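Local coordinates for protein Blo t 1 allergen (Blomia tropicalis, PDB 5JT8) that is a papain-family mite allergen that probably acts as a cysteine protease and carries a propeptide of the cathepsin inhibitor type, at residues E104-T109 with V240-Q245; A277-A282 with I324-T329. All blocks are in the same frame, centred on the assembly; numbering follows the deposited sequence.

Contact 1: residues E104-T109 with V240-Q245; sequences EPLINT and VMYTIQ
L106 and T243 meet through matching first torsions: in each, the reaching group, CG of L106 (chi1 -52°) or OG1 of T243 (chi1 -63°), sits beside its own backbone N and opposite the carbonyl carbon. L106 is then fully extended at chi2, which carries its CD1 methyl to the helix, 3.7 Å from OG1 of T243. The two side chains cross at about a right angle. The same methyl lies 4.2 Å from CD2 of Y242 and approaches that ring obliquely. No hydrogen bond joins the segments; the contact is small van der Waals packing, apolar toward Y242 and methyl-on-hydroxyl at T243, burying 102 Å² in all. The T243 hydroxyl is satisfied within its own helix by the carbonyl of D239, so the methyl merely packs on it. A polar tie between loop and helix is the hydrogen bond from the backbone N of L106 to OD2 of D239. Y242 is also stacked on Y110, a little further along the loop. In the fold, the loop between helix 94-100 and strand 117-118 thus runs past helix 237-247 at Y242 and T243; T243 also packs on V250 of strand 250-254, and V240, M241 and I244 pack on strands 281-291 and 294-300.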
loop_
_atom_site.group_PDB
_atom_site.type_symbol
_atom_site.label_atom_id
_atom_site.label_comp_id
_atom_site.label_asym_id
_atom_site.label_seq_id
_atom_site.Cartn_x
_atom_site.Cartn_y
_atom_site.Cartn_z
ATOM N N GLU A 104 -18.757 -5.751 14.198
ATOM C CA GLU A 104 -19.049 -7.180 14.176
ATOM C C GLU A 104 -18.366 -7.860 13.005
ATOM O O GLU A 104 -18.061 -7.197 12.015
ATOM C CB GLU A 104 -20.562 -7.411 14.093
ATOM C CG GLU A 104 -21.309 -6.962 15.328
ATOM C CD GLU A 104 -20.841 -7.671 16.569
ATOM O OE1 GLU A 104 -20.608 -8.898 16.505
ATOM O OE2 GLU A 104 -20.704 -7.001 17.615
ATOM N N PRO A 105 -18.146 -9.192 13.100
ATOM C CA PRO A 105 -17.683 -9.930 11.918
ATOM C C PRO A 105 -18.781 -9.950 10.868
ATOM O O PRO A 105 -19.899 -9.548 11.191
ATOM C CB PRO A 105 -17.414 -11.353 12.441
ATOM C CG PRO A 105 -17.581 -11.296 13.909
ATOM C CD PRO A 105 -18.382 -10.080 14.254
ATOM N N LEU A 106 -18.478 -10.401 9.653
ATOM C CA LEU A 106 -19.516 -10.639 8.653
ATOM C C LEU A 106 -20.543 -11.633 9.166
ATOM O O LEU A 106 -20.211 -12.524 9.961
ATOM C CB LEU A 106 -18.918 -11.172 7.360
ATOM C CG LEU A 106 -17.769 -10.329 6.789
ATOM C CD1 LEU A 106 -17.245 -10.959 5.510
ATOM C CD2 LEU A 106 -18.223 -8.888 6.543
ATOM N N ILE A 107 -21.784 -11.483 8.711
ATOM C CA ILE A 107 -22.790 -12.523 8.909
ATOM C C ILE A 107 -22.202 -13.822 8.346
ATOM O O ILE A 107 -21.789 -13.884 7.180
ATOM C CB ILE A 107 -24.143 -12.164 8.229
ATOM C CG1 ILE A 107 -24.836 -11.030 9.005
ATOM C CG2 ILE A 107 -25.049 -13.388 8.133
ATOM C CD1 ILE A 107 -25.945 -10.341 8.204
ATOM N N ASN A 108 -22.147 -14.841 9.196
ATOM C CA ASN A 108 -21.222 -15.963 9.011
ATOM C C ASN A 108 -21.833 -17.122 8.260
ATOM O O ASN A 108 -21.687 -18.283 8.661
ATOM C CB ASN A 108 -20.708 -16.453 10.373
ATOM C CG ASN A 108 -19.466 -17.329 10.252
ATOM O OD1 ASN A 108 -18.550 -17.027 9.482
ATOM N ND2 ASN A 108 -19.437 -18.426 11.010
ATOM N N THR A 109 -22.508 -16.819 7.163
ATOM C CA THR A 109 -23.260 -17.849 6.475
ATOM C C THR A 109 -22.788 -18.093 5.047
ATOM O O THR A 109 -23.433 -18.828 4.299
ATOM C CB THR A 109 -24.743 -17.499 6.450
ATOM O OG1 THR A 109 -24.924 -16.272 5.729
ATOM C CG2 THR A 109 -25.278 -17.344 7.882
ATOM N N VAL A 240 -12.003 -11.587 5.427
ATOM C CA VAL A 240 -11.230 -10.807 4.471
ATOM C C VAL A 240 -11.284 -11.457 3.100
ATOM O O VAL A 240 -11.578 -10.778 2.125
ATOM C CB VAL A 240 -9.772 -10.632 4.923
ATOM C CG1 VAL A 240 -8.978 -9.930 3.841
ATOM C CG2 VAL A 240 -9.739 -9.813 6.214
ATOM N N MET A 241 -11.040 -12.769 3.031
ATOM C CA MET A 241 -11.088 -13.510 1.761
ATOM C C MET A 241 -12.461 -13.424 1.115
ATOM O O MET A 241 -12.592 -13.207 -0.094
ATOM C CB MET A 241 -10.726 -15.001 1.951
ATOM C CG MET A 241 -9.294 -15.261 2.430
ATOM S SD MET A 241 -9.085 -16.866 3.275
ATOM C CE MET A 241 -9.282 -17.973 1.913
ATOM N N TYR A 242 -13.495 -13.630 1.912
ATOM C CA TYR A 242 -14.836 -13.463 1.385
ATOM C C TYR A 242 -15.124 -12.032 0.878
ATOM O O TYR A 242 -15.758 -11.844 -0.172
ATOM C CB TYR A 242 -15.863 -13.839 2.436
ATOM C CG TYR A 242 -17.193 -13.990 1.790
ATOM C CD1 TYR A 242 -17.462 -15.086 0.976
ATOM C CD2 TYR A 242 -18.159 -13.001 1.915
ATOM C CE1 TYR A 242 -18.677 -15.212 0.336
ATOM C CE2 TYR A 242 -19.375 -13.116 1.294
ATOM C CZ TYR A 242 -19.634 -14.224 0.513
ATOM O OH TYR A 242 -20.855 -14.339 -0.106
ATOM N N THR A 243 -14.690 -11.033 1.646
ATOM C CA THR A 243 -14.837 -9.629 1.232
ATOM C C THR A 243 -14.147 -9.389 -0.107
ATOM O O THR A 243 -14.706 -8.760 -1.003
ATOM C CB THR A 243 -14.274 -8.682 2.305
ATOM O OG1 THR A 243 -15.040 -8.844 3.508
ATOM C CG2 THR A 243 -14.297 -7.199 1.830
ATOM N N ILE A 244 -12.946 -9.941 -0.252
ATOM C CA ILE A 244 -12.187 -9.815 -1.490
ATOM C C ILE A 244 -12.927 -10.474 -2.636
ATOM O O ILE A 244 -13.006 -9.923 -3.735
ATOM C CB ILE A 244 -10.791 -10.426 -1.343
ATOM C CG1 ILE A 244 -9.928 -9.521 -0.456
ATOM C CG2 ILE A 244 -10.141 -10.647 -2.719
ATOM C CD1 ILE A 244 -8.636 -10.193 0.026
ATOM N N GLN A 245 -13.479 -11.654 -2.372
ATOM C CA GLN A 245 -14.246 -12.366 -3.381
ATOM C C GLN A 245 -15.510 -11.597 -3.812
ATOM O O GLN A 245 -15.804 -11.521 -5.009
ATOM C CB GLN A 245 -14.643 -13.757 -2.880
ATOM C CG GLN A 245 -15.330 -14.598 -3.959
ATOM C CD GLN A 245 -15.712 -16.013 -3.507
ATOM O OE1 GLN A 245 -15.526 -16.976 -4.245
ATOM N NE2 GLN A 245 -16.277 -16.126 -2.319
#

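Contact 2: residues A277-A282 with I324-T329; sequences AYTDHA and INNYVT. Unlike the reference sequence in segment 324-329: Y327 (reference Phe).
A bridging water connects A277 to Y327: it donates a hydrogen bond to A277 O at 2.8 Å and lies 2.8 Å from Y327 OH, the two bonds opening at about 146°. No direct hydrogen bond crosses between 277-282 and 324-329, which makes this water their polar link. Near the water, OG1 of T279 lies at the edge of the Y327 ring, close to its plane, 3.8 Å from CE2. The chi1 of T279, 33°, is well short of a staggered value and leaves OG1 between the backbone N and the carbonyl carbon, turned to the ring. OG1 is buried by the contact and has no hydrogen-bonding partner in the model; the slightly positive hydrogens at the ring edge may partly compensate. The other branch of T279, CG2, stands 4.1 Å from ND2 of N326, and that amide nitrogen is also 4.1 Å from CA of A277. Both ends of the amide are held: ND2 donates to the carbonyl of D276, just before A277, and OD1 accepts from ND2 of N320, fixing which way round the group lies. N326 therefore ties the two loops together beside the water. Further on, D280 and H281 form a classic beta bulge opposite M254, and H281 NE2 bonds N301 OD1, consistent with the histidine-asparagine pair of papain-like enzymes. Helix 94-100 packs on the contact, with F94 against T279 and Y327, and M97 and K98 against Y327, while I324 and V328 rest on strand 250-254 and T329 on helix 187-196.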
loop_
_atom_site.group_PDB
_atom_site.type_symbol
_atom_site.label_atom_id
_atom_site.label_comp_id
_atom_site.label_asym_id
_atom_site.label_seq_id
_atom_site.Cartn_x
_atom_site.Cartn_y
_atom_site.Cartn_z
ATOM N N ALA A 277 0.582 -4.635 15.920
ATOM C CA ALA A 277 -0.305 -3.504 16.177
ATOM C C ALA A 277 0.185 -2.245 15.450
ATOM O O ALA A 277 -0.571 -1.294 15.242
ATOM C CB ALA A 277 -0.421 -3.246 17.668
ATOM N N TYR A 278 1.450 -2.260 15.049
ATOM C CA TYR A 278 2.069 -1.092 14.444
ATOM C C TYR A 278 1.881 -1.089 12.934
ATOM O O TYR A 278 2.349 -1.974 12.231
ATOM C CB TYR A 278 3.555 -1.041 14.786
ATOM C CG TYR A 278 4.272 0.210 14.331
ATOM C CD1 TYR A 278 4.353 1.330 15.156
ATOM C CD2 TYR A 278 4.888 0.267 13.090
ATOM C CE1 TYR A 278 5.025 2.467 14.749
ATOM C CE2 TYR A 278 5.559 1.398 12.669
ATOM C CZ TYR A 278 5.628 2.495 13.500
ATOM O OH TYR A 278 6.308 3.621 13.079
ATOM N N THR A 279 1.199 -0.067 12.449
ATOM C CA THR A 279 0.920 0.068 11.042
ATOM C C THR A 279 1.442 1.431 10.542
ATOM O O THR A 279 1.324 2.443 11.242
ATOM C CB THR A 279 -0.579 -0.082 10.815
ATOM O OG1 THR A 279 -1.243 0.445 11.962
ATOM C CG2 THR A 279 -0.966 -1.568 10.706
ATOM N N ASP A 280 2.042 1.454 9.354
ATOM C CA ASP A 280 2.493 2.716 8.754
ATOM C C ASP A 280 2.443 2.700 7.230
ATOM O O ASP A 280 2.937 3.612 6.579
ATOM C CB ASP A 280 3.918 3.079 9.207
ATOM C CG ASP A 280 4.952 2.005 8.869
ATOM O OD1 ASP A 280 4.614 0.998 8.209
ATOM O OD2 ASP A 280 6.124 2.182 9.270
ATOM N N HIS A 281 1.836 1.675 6.654
ATOM C CA HIS A 281 1.809 1.576 5.202
ATOM C C HIS A 281 0.489 1.014 4.723
ATOM O O HIS A 281 0.019 0.012 5.254
ATOM C CB HIS A 281 2.959 0.703 4.735
ATOM C CG HIS A 281 3.149 0.678 3.251
ATOM N ND1 HIS A 281 3.095 1.811 2.471
ATOM C CD2 HIS A 281 3.447 -0.344 2.414
ATOM C CE1 HIS A 281 3.322 1.484 1.212
ATOM N NE2 HIS A 281 3.545 0.185 1.151
ATOM N N ALA A 282 -0.105 1.659 3.723
ATOM C CA ALA A 282 -1.330 1.158 3.099
ATOM C C ALA A 282 -1.014 0.434 1.799
ATOM O O ALA A 282 -0.249 0.935 0.995
ATOM C CB ALA A 282 -2.299 2.289 2.827
ATOM N N ILE A 324 -1.846 -7.085 8.835
ATOM C CA ILE A 324 -2.628 -7.160 7.602
ATOM C C ILE A 324 -4.146 -7.152 7.836
ATOM O O ILE A 324 -4.892 -6.508 7.090
ATOM C CB ILE A 324 -2.241 -8.433 6.811
ATOM C CG1 ILE A 324 -0.936 -8.195 6.051
ATOM C CG2 ILE A 324 -3.360 -8.885 5.857
ATOM C CD1 ILE A 324 -0.285 -9.494 5.584
ATOM N N ASN A 325 -4.595 -7.851 8.877
ATOM C CA ASN A 325 -6.023 -7.914 9.201
ATOM C C ASN A 325 -6.576 -6.747 10.031
ATOM O O ASN A 325 -7.747 -6.761 10.406
ATOM C CB ASN A 325 -6.335 -9.207 9.971
ATOM C CG ASN A 325 -5.989 -10.461 9.197
ATOM O OD1 ASN A 325 -4.825 -10.710 8.881
ATOM N ND2 ASN A 325 -7.008 -11.275 8.905
ATOM N N ASN A 326 -5.750 -5.765 10.365
ATOM C CA ASN A 326 -6.185 -4.741 11.312
ATOM C C ASN A 326 -7.231 -3.804 10.716
ATOM O O ASN A 326 -8.260 -3.546 11.332
ATOM C CB ASN A 326 -4.986 -3.927 11.825
ATOM C CG ASN A 326 -4.086 -4.728 12.765
ATOM O OD1 ASN A 326 -4.430 -5.837 13.175
ATOM N ND2 ASN A 326 -2.943 -4.149 13.133
ATOM N N TYR A 327 -6.968 -3.316 9.508
ATOM C CA TYR A 327 -7.762 -2.244 8.914
ATOM C C TYR A 327 -8.055 -2.503 7.453
ATOM O O TYR A 327 -7.441 -1.910 6.557
ATOM C CB TYR A 327 -7.045 -0.895 9.037
ATOM C CG TYR A 327 -6.652 -0.525 10.436
ATOM C CD1 TYR A 327 -7.605 -0.100 11.358
ATOM C CD2 TYR A 327 -5.324 -0.586 10.841
ATOM C CE1 TYR A 327 -7.240 0.259 12.644
ATOM C CE2 TYR A 327 -4.955 -0.241 12.124
ATOM C CZ TYR A 327 -5.916 0.178 13.022
ATOM O OH TYR A 327 -5.545 0.526 14.291
ATOM N N VAL A 328 -9.012 -3.380 7.212
ATOM C CA VAL A 328 -9.343 -3.778 5.871
ATOM C C VAL A 328 -10.588 -3.025 5.408
ATOM O O VAL A 328 -11.607 -3.003 6.114
ATOM C CB VAL A 328 -9.563 -5.282 5.803
ATOM C CG1 VAL A 328 -9.864 -5.718 4.377
ATOM C CG2 VAL A 328 -8.319 -6.005 6.350
ATOM N N THR A 329 -10.497 -2.413 4.230
ATOM C CA THR A 329 -11.579 -1.577 3.717
ATOM C C THR A 329 -11.890 -1.914 2.283
ATOM O O THR A 329 -10.982 -1.959 1.459
ATOM C CB THR A 329 -11.222 -0.085 3.773
ATOM O OG1 THR A 329 -10.962 0.295 5.124
ATOM C CG2 THR A 329 -12.368 0.773 3.192
HETATM O O HOH W 1 -3.322 -0.768 15.442
#

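How the contacts relate
The centres of contacts 1 and 2 lie about 17 Å apart, and both segments of contact 1 precede those of contact 2 in the sequence. They meet directly where CG2 of V240 packs against CG2 of V328 and ND2 of N325, each 4.1 Å away, so helix 237-247 lies next to the loop 324-329. Strand 281-291 is shared too: it begins in contact 2 and receives V240 and I244 from the helix of contact 1. Contact 1 lays the loop after helix 94-100 on helix 237-247, whereas contact 2 joins two parts of the papain-type protease fold, with helix 94-100 packed against it.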